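Local coordinates for esterase E25 (Uncultured bacterium, PDB 4Q05), which probably hydrolyses carboxylic esters, as a dimeric bacterial esterase of the hormone-sensitive lipase family with an alpha/beta hydrolase fold, at residues A[109-117]-A[183-191]; A[202-213]-A[227-237]. All blocks are in the same frame, centred on the assembly; numbering follows the deposited sequence.

Contact 1. Residues A[109-117]-A[183-191]; sequences GVIEGVSVY and DVFTVYQHL
V187 and V114 meet at the middle of this contact, where the CG2 branch of V187 lies 3.7 Å from V114 CB and 4.0 Å from V116 CG1. Further along the helix, I111 sends its CG2 branch against the imidazole of H190, 3.5 Å from H190 CD2, the two side chains crossing at about a right angle; chi1 of -69° sets I111 CG1 beside the backbone N and leaves CG2 anti to it. E112 also crosses H190 at about a right angle: its CB rests 3.4 Å from T186 CG2, and its chain, bent at chi2, sets the carboxylate plane 22° from that of the H190 ring. E112 OE2 remains 4.0 Å from H190 ND1, too long for a salt bridge. At the other end V114 CG2 packs 3.8 Å from D183 OD1, whose carboxylate has its strongest partner in R170. Two waters extend this end: one donates to D183 OD1 and weakly to G113 O, the other accepts from S115 N and donates weakly to D183 OD2. A type I' turn from I111 to V114 joins the two strands, and strand 114-117 crosses the helix axis at -68°. Behind them, I111 and V116 touch L165 and V114 touches I167, both on strand 164-168. The closest side-chain contacts are mostly between carbon atoms, with polar groups at both ends, and the waters bridge the segments at the D183 end.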
loop_
_atom_site.group_PDB
_atom_site.type_symbol
_atom_site.label_atom_id
_atom_site.label_comp_id
_atom_site.label_asym_id
_atom_site.label_seq_id
_atom_site.Cartn_x
_atom_site.Cartn_y
_atom_site.Cartn_z
ATOM N N GLY A 109 -33.842 -8.330 9.453
ATOM C CA GLY A 109 -34.214 -9.408 10.341
ATOM C C GLY A 109 -33.586 -9.187 11.697
ATOM O O GLY A 109 -32.931 -8.175 11.934
ATOM N N VAL A 110 -33.793 -10.130 12.599
ATOM C CA VAL A 110 -33.207 -10.027 13.928
ATOM C C VAL A 110 -32.603 -11.369 14.302
ATOM O O VAL A 110 -33.202 -12.422 14.077
ATOM C CB VAL A 110 -34.251 -9.596 14.989
ATOM C CG1 VAL A 110 -33.584 -9.449 16.344
ATOM C CG2 VAL A 110 -34.892 -8.285 14.591
ATOM N N ILE A 111 -31.398 -11.325 14.843
ATOM C CA ILE A 111 -30.729 -12.528 15.296
ATOM C C ILE A 111 -30.389 -12.317 16.753
ATOM O O ILE A 111 -29.601 -11.428 17.087
ATOM C CB ILE A 111 -29.453 -12.793 14.490
ATOM C CG1 ILE A 111 -29.821 -13.191 13.060
ATOM C CG2 ILE A 111 -28.605 -13.894 15.156
ATOM C CD1 ILE A 111 -28.639 -13.576 12.220
ATOM N N GLU A 112 -31.023 -13.093 17.626
ATOM C CA GLU A 112 -30.785 -12.966 19.058
ATOM C C GLU A 112 -30.884 -11.517 19.498
ATOM O O GLU A 112 -30.042 -11.021 20.241
ATOM C CB GLU A 112 -29.414 -13.543 19.415
ATOM C CG GLU A 112 -29.331 -15.028 19.116
ATOM C CD GLU A 112 -30.312 -15.813 19.974
ATOM O OE1 GLU A 112 -30.334 -15.551 21.194
ATOM O OE2 GLU A 112 -31.062 -16.662 19.437
ATOM N N GLY A 113 -31.913 -10.830 19.014
ATOM C CA GLY A 113 -32.165 -9.466 19.432
ATOM C C GLY A 113 -31.347 -8.438 18.667
ATOM O O GLY A 113 -31.546 -7.241 18.846
ATOM N N VAL A 114 -30.420 -8.896 17.827
ATOM C CA VAL A 114 -29.570 -7.975 17.050
ATOM C C VAL A 114 -30.161 -7.699 15.665
ATOM O O VAL A 114 -30.503 -8.622 14.923
ATOM C CB VAL A 114 -28.114 -8.504 16.866
ATOM C CG1 VAL A 114 -27.261 -7.485 16.076
ATOM C CG2 VAL A 114 -27.464 -8.812 18.216
ATOM N N SER A 115 -30.274 -6.422 15.327
ATOM C CA SER A 115 -30.716 -6.011 13.997
ATOM C C SER A 115 -29.711 -6.474 12.938
ATOM O O SER A 115 -28.510 -6.223 13.060
ATOM C CB SER A 115 -30.839 -4.487 13.955
ATOM O OG SER A 115 -31.338 -4.058 12.705
ATOM N N VAL A 116 -30.192 -7.165 11.908
ATOM C CA VAL A 116 -29.325 -7.575 10.799
ATOM C C VAL A 116 -29.997 -7.357 9.449
ATOM O O VAL A 116 -31.209 -7.207 9.370
ATOM C CB VAL A 116 -28.921 -9.060 10.893
ATOM C CG1 VAL A 116 -28.180 -9.323 12.205
ATOM C CG2 VAL A 116 -30.155 -9.972 10.751
ATOM N N TYR A 117 -29.202 -7.353 8.387
ATOM C CA TYR A 117 -29.752 -7.310 7.045
ATOM C C TYR A 117 -29.184 -8.449 6.247
ATOM O O TYR A 117 -27.958 -8.604 6.163
ATOM C CB TYR A 117 -29.446 -5.972 6.365
ATOM C CG TYR A 117 -30.222 -4.842 6.980
ATOM C CD1 TYR A 117 -31.512 -4.549 6.557
ATOM C CD2 TYR A 117 -29.687 -4.100 8.019
ATOM C CE1 TYR A 117 -32.237 -3.527 7.144
ATOM C CE2 TYR A 117 -30.403 -3.081 8.607
ATOM C CZ TYR A 117 -31.672 -2.799 8.166
ATOM O OH TYR A 117 -32.382 -1.783 8.759
ATOM N N ASP A 183 -23.106 -6.980 20.222
ATOM C CA ASP A 183 -23.967 -7.361 19.109
ATOM C C ASP A 183 -23.251 -8.183 18.059
ATOM O O ASP A 183 -23.777 -9.198 17.580
ATOM C CB ASP A 183 -24.590 -6.134 18.457
ATOM C CG ASP A 183 -25.658 -5.506 19.325
ATOM O OD1 ASP A 183 -25.972 -6.106 20.374
ATOM O OD2 ASP A 183 -26.176 -4.431 18.954
ATOM N N VAL A 184 -22.051 -7.761 17.689
ATOM C CA VAL A 184 -21.320 -8.537 16.703
ATOM C C VAL A 184 -21.007 -9.922 17.260
ATOM O O VAL A 184 -21.221 -10.931 16.595
ATOM C CB VAL A 184 -20.055 -7.818 16.216
ATOM C CG1 VAL A 184 -19.274 -8.722 15.299
ATOM C CG2 VAL A 184 -20.450 -6.535 15.486
ATOM N N PHE A 185 -20.542 -9.976 18.500
ATOM C CA PHE A 185 -20.262 -11.268 19.122
ATOM C C PHE A 185 -21.512 -12.152 19.178
ATOM O O PHE A 185 -21.458 -13.345 18.881
ATOM C CB PHE A 185 -19.688 -11.059 20.519
ATOM C CG PHE A 185 -19.391 -12.335 21.245
ATOM C CD1 PHE A 185 -18.296 -13.101 20.897
ATOM C CD2 PHE A 185 -20.205 -12.764 22.278
ATOM C CE1 PHE A 185 -18.016 -14.280 21.563
ATOM C CE2 PHE A 185 -19.931 -13.941 22.951
ATOM C CZ PHE A 185 -18.831 -14.697 22.594
ATOM N N THR A 186 -22.641 -11.553 19.545
ATOM C CA THR A 186 -23.901 -12.290 19.657
ATOM C C THR A 186 -24.271 -12.954 18.346
ATOM O O THR A 186 -24.598 -14.136 18.306
ATOM C CB THR A 186 -25.051 -11.349 20.091
ATOM O OG1 THR A 186 -24.841 -10.937 21.443
ATOM C CG2 THR A 186 -26.391 -12.042 19.998
ATOM N N VAL A 187 -24.206 -12.193 17.259
ATOM C CA VAL A 187 -24.546 -12.745 15.960
ATOM C C VAL A 187 -23.549 -13.820 15.556
ATOM O O VAL A 187 -23.926 -14.887 15.064
ATOM C CB VAL A 187 -24.607 -11.648 14.878
ATOM C CG1 VAL A 187 -24.716 -12.273 13.492
ATOM C CG2 VAL A 187 -25.779 -10.735 15.141
ATOM N N TYR A 188 -22.270 -13.550 15.772
ATOM C CA TYR A 188 -21.247 -14.536 15.427
ATOM C C TYR A 188 -21.455 -15.861 16.177
ATOM O O TYR A 188 -21.419 -16.935 15.575
ATOM C CB TYR A 188 -19.848 -13.991 15.707
ATOM C CG TYR A 188 -18.746 -14.899 15.222
ATOM C CD1 TYR A 188 -18.431 -14.973 13.866
ATOM C CD2 TYR A 188 -18.022 -15.684 16.112
ATOM C CE1 TYR A 188 -17.428 -15.804 13.410
ATOM C CE2 TYR A 188 -17.013 -16.514 15.668
ATOM C CZ TYR A 188 -16.716 -16.564 14.313
ATOM O OH TYR A 188 -15.714 -17.388 13.853
ATOM N N GLN A 189 -21.665 -15.785 17.490
ATOM C CA GLN A 189 -21.890 -17.001 18.273
ATOM C C GLN A 189 -23.073 -17.777 17.740
ATOM O O GLN A 189 -23.017 -18.999 17.606
ATOM C CB GLN A 189 -22.111 -16.675 19.751
ATOM C CG GLN A 189 -20.821 -16.432 20.517
ATOM C CD GLN A 189 -20.702 -17.300 21.771
ATOM O OE1 GLN A 189 -21.513 -17.186 22.704
ATOM N NE2 GLN A 189 -19.689 -18.174 21.796
ATOM N N HIS A 190 -24.153 -17.067 17.433
ATOM C CA HIS A 190 -25.333 -17.717 16.886
ATOM C C HIS A 190 -24.997 -18.468 15.611
ATOM O O HIS A 190 -25.425 -19.604 15.422
ATOM C CB HIS A 190 -26.441 -16.704 16.623
ATOM C CG HIS A 190 -27.608 -17.270 15.873
ATOM N ND1 HIS A 190 -28.618 -17.974 16.490
ATOM C CD2 HIS A 190 -27.925 -17.237 14.554
ATOM C CE1 HIS A 190 -29.508 -18.351 15.589
ATOM N NE2 HIS A 190 -29.113 -17.913 14.406
ATOM N N LEU A 191 -24.226 -17.830 14.737
ATOM C CA LEU A 191 -23.863 -18.447 13.473
ATOM C C LEU A 191 -23.063 -19.734 13.660
ATOM O O LEU A 191 -23.277 -20.702 12.934
ATOM C CB LEU A 191 -23.096 -17.453 12.588
ATOM C CG LEU A 191 -23.917 -16.250 12.121
ATOM C CD1 LEU A 191 -23.021 -15.207 11.471
ATOM C CD2 LEU A 191 -25.023 -16.700 11.163
HETATM O O HOH W 1 -29.093 -5.668 20.414
HETATM O O HOH W 2 -28.852 -4.352 16.890
#

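Contact 2. Residues A[202-213]-A[227-237]; sequences LGGSSGGANLTM and PGALFLGTPGA
The register between S205-S206 and G233-P235 slips by one residue, a beta bulge at the passage from strand 200-205 into helix 206-221. The sequence G204-S205-S206-G207-G208 fits the GxSxG nucleophile elbow of alpha/beta hydrolases, and S206, with phi/psi of 46/-122°, has the strained backbone expected at its centre, consistent with a nucleophile. Before the bulge the strands run parallel, their axes 5° apart, joined by a ladder in which G204 N donates to F231 O at 2.9 Å and G233 N to G204 O at 2.8 Å. G203 CA also comes 3.1 Å from F231 O in a CA-H...O contact. Beyond the bulge S206 N bonds to T234 O at 3.0 Å, the donor standing above the carbonyl plane, and S206 O receives both G236 N and N210 N. The F231 ring turns its edge to G204, with F231 CD2 3.6 Å from G204 N. Over the strand, A209 CB sits 3.6 Å from P235 CB, while M213 CG reaches L232 CD1 at 3.9 Å and M213 SD meets A237 CB. T234 OG1 bonds D302 and H332, probably the acid and histidine of the triad, as in relatives. N210 OD1 is hydrogen-bonded to Y270 OH; its ND2 donates to V281 O and also to G236 O at 2.9 Å, nearly along the C=O axis.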
loop_
_atom_site.group_PDB
_atom_site.type_symbol
_atom_site.label_atom_id
_atom_site.label_comp_id
_atom_site.label_asym_id
_atom_site.label_seq_id
_atom_site.Cartn_x
_atom_site.Cartn_y
_atom_site.Cartn_z
ATOM N N LEU A 202 -15.566 -12.415 7.592
ATOM C CA LEU A 202 -16.055 -11.371 8.461
ATOM C C LEU A 202 -15.334 -10.076 8.161
ATOM O O LEU A 202 -14.105 -10.031 8.082
ATOM C CB LEU A 202 -15.781 -11.758 9.920
ATOM C CG LEU A 202 -15.966 -10.663 10.971
ATOM C CD1 LEU A 202 -17.441 -10.307 11.098
ATOM C CD2 LEU A 202 -15.400 -11.087 12.327
ATOM N N GLY A 203 -16.079 -8.998 8.027
ATOM C CA GLY A 203 -15.411 -7.724 8.038
ATOM C C GLY A 203 -16.183 -6.600 7.424
ATOM O O GLY A 203 -17.392 -6.674 7.239
ATOM N N GLY A 204 -15.461 -5.531 7.134
ATOM C CA GLY A 204 -16.074 -4.316 6.644
ATOM C C GLY A 204 -15.062 -3.207 6.747
ATOM O O GLY A 204 -13.877 -3.427 6.532
ATOM N N SER A 205 -15.513 -2.022 7.126
ATOM C CA SER A 205 -14.685 -0.849 6.957
ATOM C C SER A 205 -14.752 0.058 8.165
ATOM O O SER A 205 -15.659 -0.057 8.992
ATOM C CB SER A 205 -15.121 -0.109 5.696
ATOM O OG SER A 205 -16.491 0.243 5.800
ATOM N N SER A 206 -13.768 0.941 8.278
ATOM C CA SER A 206 -13.764 1.945 9.326
ATOM C C SER A 206 -14.123 1.364 10.695
ATOM O O SER A 206 -13.467 0.446 11.183
ATOM C CB SER A 206 -14.748 3.063 8.979
ATOM O OG SER A 206 -14.561 4.166 9.850
ATOM N N GLY A 207 -15.174 1.913 11.304
ATOM C CA GLY A 207 -15.573 1.509 12.637
ATOM C C GLY A 207 -15.977 0.051 12.736
ATOM O O GLY A 207 -15.706 -0.601 13.745
ATOM N N GLY A 208 -16.626 -0.461 11.694
ATOM C CA GLY A 208 -17.033 -1.857 11.672
ATOM C C GLY A 208 -15.815 -2.768 11.586
ATOM O O GLY A 208 -15.772 -3.822 12.218
ATOM N N ALA A 209 -14.821 -2.351 10.808
ATOM C CA ALA A 209 -13.554 -3.075 10.724
ATOM C C ALA A 209 -12.874 -3.069 12.091
ATOM O O ALA A 209 -12.189 -4.020 12.460
ATOM C CB ALA A 209 -12.651 -2.432 9.704
ATOM N N ASN A 210 -13.059 -1.974 12.823
ATOM C CA ASN A 210 -12.565 -1.861 14.184
ATOM C C ASN A 210 -13.202 -2.938 15.070
ATOM O O ASN A 210 -12.502 -3.668 15.759
ATOM C CB ASN A 210 -12.824 -0.446 14.736
ATOM C CG ASN A 210 -12.352 -0.280 16.166
ATOM O OD1 ASN A 210 -12.755 -1.036 17.055
ATOM N ND2 ASN A 210 -11.498 0.715 16.399
ATOM N N LEU A 211 -14.528 -3.051 15.031
ATOM C CA LEU A 211 -15.224 -4.102 15.790
ATOM C C LEU A 211 -14.780 -5.482 15.340
ATOM O O LEU A 211 -14.638 -6.397 16.150
ATOM C CB LEU A 211 -16.740 -4.005 15.619
ATOM C CG LEU A 211 -17.411 -2.719 16.085
ATOM C CD1 LEU A 211 -18.862 -2.722 15.613
ATOM C CD2 LEU A 211 -17.289 -2.555 17.608
ATOM N N THR A 212 -14.569 -5.637 14.038
ATOM C CA THR A 212 -14.139 -6.927 13.505
ATOM C C THR A 212 -12.799 -7.336 14.120
ATOM O O THR A 212 -12.636 -8.445 14.622
ATOM C CB THR A 212 -14.064 -6.895 11.965
ATOM O OG1 THR A 212 -15.395 -6.860 11.444
ATOM C CG2 THR A 212 -13.368 -8.134 11.422
ATOM N N MET A 213 -11.842 -6.425 14.093
ATOM C CA MET A 213 -10.546 -6.703 14.695
ATOM C C MET A 213 -10.688 -7.017 16.192
ATOM O O MET A 213 -10.090 -7.965 16.698
ATOM C CB MET A 213 -9.594 -5.521 14.476
ATOM C CG MET A 213 -9.223 -5.304 12.999
ATOM S SD MET A 213 -8.164 -3.857 12.824
ATOM C CE MET A 213 -6.640 -4.445 13.584
ATOM N N PRO A 227 -13.314 -16.930 11.920
ATOM C CA PRO A 227 -13.769 -16.912 10.525
ATOM C C PRO A 227 -12.682 -17.455 9.599
ATOM O O PRO A 227 -11.505 -17.435 9.963
ATOM C CB PRO A 227 -13.990 -15.415 10.246
ATOM C CG PRO A 227 -14.203 -14.800 11.569
ATOM C CD PRO A 227 -13.330 -15.587 12.523
ATOM N N GLY A 228 -13.075 -17.936 8.424
ATOM C CA GLY A 228 -12.123 -18.408 7.438
ATOM C C GLY A 228 -11.322 -17.281 6.799
ATOM O O GLY A 228 -10.241 -17.510 6.261
ATOM N N ALA A 229 -11.851 -16.065 6.848
ATOM C CA ALA A 229 -11.177 -14.915 6.236
ATOM C C ALA A 229 -11.715 -13.612 6.810
ATOM O O ALA A 229 -12.862 -13.556 7.258
ATOM C CB ALA A 229 -11.375 -14.927 4.729
ATOM N N LEU A 230 -10.893 -12.563 6.799
ATOM C CA LEU A 230 -11.356 -11.252 7.234
ATOM C C LEU A 230 -11.219 -10.282 6.090
ATOM O O LEU A 230 -10.309 -10.410 5.275
ATOM C CB LEU A 230 -10.511 -10.728 8.388
ATOM C CG LEU A 230 -10.410 -11.583 9.638
ATOM C CD1 LEU A 230 -9.637 -10.796 10.690
ATOM C CD2 LEU A 230 -11.800 -11.967 10.146
ATOM N N PHE A 231 -12.129 -9.320 6.038
ATOM C CA PHE A 231 -12.023 -8.189 5.129
ATOM C C PHE A 231 -11.898 -6.916 5.957
ATOM O O PHE A 231 -12.770 -6.620 6.779
ATOM C CB PHE A 231 -13.273 -8.114 4.256
ATOM C CG PHE A 231 -13.337 -6.892 3.406
ATOM C CD1 PHE A 231 -12.540 -6.782 2.282
ATOM C CD2 PHE A 231 -14.180 -5.841 3.740
ATOM C CE1 PHE A 231 -12.591 -5.645 1.489
ATOM C CE2 PHE A 231 -14.246 -4.714 2.961
ATOM C CZ PHE A 231 -13.449 -4.609 1.828
ATOM N N LEU A 232 -10.802 -6.180 5.770
ATOM C CA LEU A 232 -10.618 -4.906 6.458
ATOM C C LEU A 232 -10.395 -3.781 5.449
ATOM O O LEU A 232 -9.267 -3.549 4.984
ATOM C CB LEU A 232 -9.435 -4.974 7.417
ATOM C CG LEU A 232 -9.481 -6.084 8.465
ATOM C CD1 LEU A 232 -8.204 -6.052 9.279
ATOM C CD2 LEU A 232 -10.696 -5.911 9.376
ATOM N N GLY A 233 -11.455 -3.092 5.083
ATOM C CA GLY A 233 -11.380 -1.968 4.209
ATOM C C GLY A 233 -11.223 -0.745 5.052
ATOM O O GLY A 233 -11.949 -0.611 5.988
ATOM N N THR A 234 -10.253 0.085 4.712
ATOM C CA THR A 234 -9.927 1.319 5.401
ATOM C C THR A 234 -10.245 1.255 6.916
ATOM O O THR A 234 -11.040 1.978 7.418
ATOM C CB THR A 234 -10.541 2.540 4.686
ATOM O OG1 THR A 234 -10.132 3.733 5.311
ATOM C CG2 THR A 234 -12.032 2.470 4.660
ATOM N N PRO A 235 -9.564 0.242 7.598
ATOM C CA PRO A 235 -10.029 0.017 8.968
ATOM C C PRO A 235 -9.695 1.136 9.940
ATOM O O PRO A 235 -8.689 1.767 9.799
ATOM C CB PRO A 235 -9.313 -1.250 9.372
ATOM C CG PRO A 235 -8.053 -1.213 8.661
ATOM C CD PRO A 235 -8.454 -0.804 7.338
ATOM N N GLY A 236 -10.565 1.370 10.899
ATOM C CA GLY A 236 -10.304 2.328 11.937
ATOM C C GLY A 236 -9.486 1.626 12.987
ATOM O O GLY A 236 -9.931 1.437 14.096
ATOM N N ALA A 237 -8.304 1.192 12.584
ATOM C CA ALA A 237 -7.481 0.319 13.418
ATOM C C ALA A 237 -6.765 1.071 14.542
ATOM O O ALA A 237 -6.536 0.529 15.621
ATOM C CB ALA A 237 -6.472 -0.439 12.549
#

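After strand 37-44 and four helices, the chain forms the hairpin of strands 105-111 and 114-120 at one border of the sheet, then passes through strands 132-136 and 164-168 before helix 179-194 returns over it; contact 1 closes this loop of 65 residues. Contact 2 opens only afterwards and closes a loop of 13 residues within the beta-alpha-beta unit 200-205, 206-221, 229-235, so the two are in series, neither nested nor crossed. The centres of contact 1 and contact 2 lie about 17 Å apart. Helix 179-194 links them: V184 CG2 packs 4.1 Å from L211 CD1, and Y188 touches P227, tying the sheet's antiparallel border to its parallel centre.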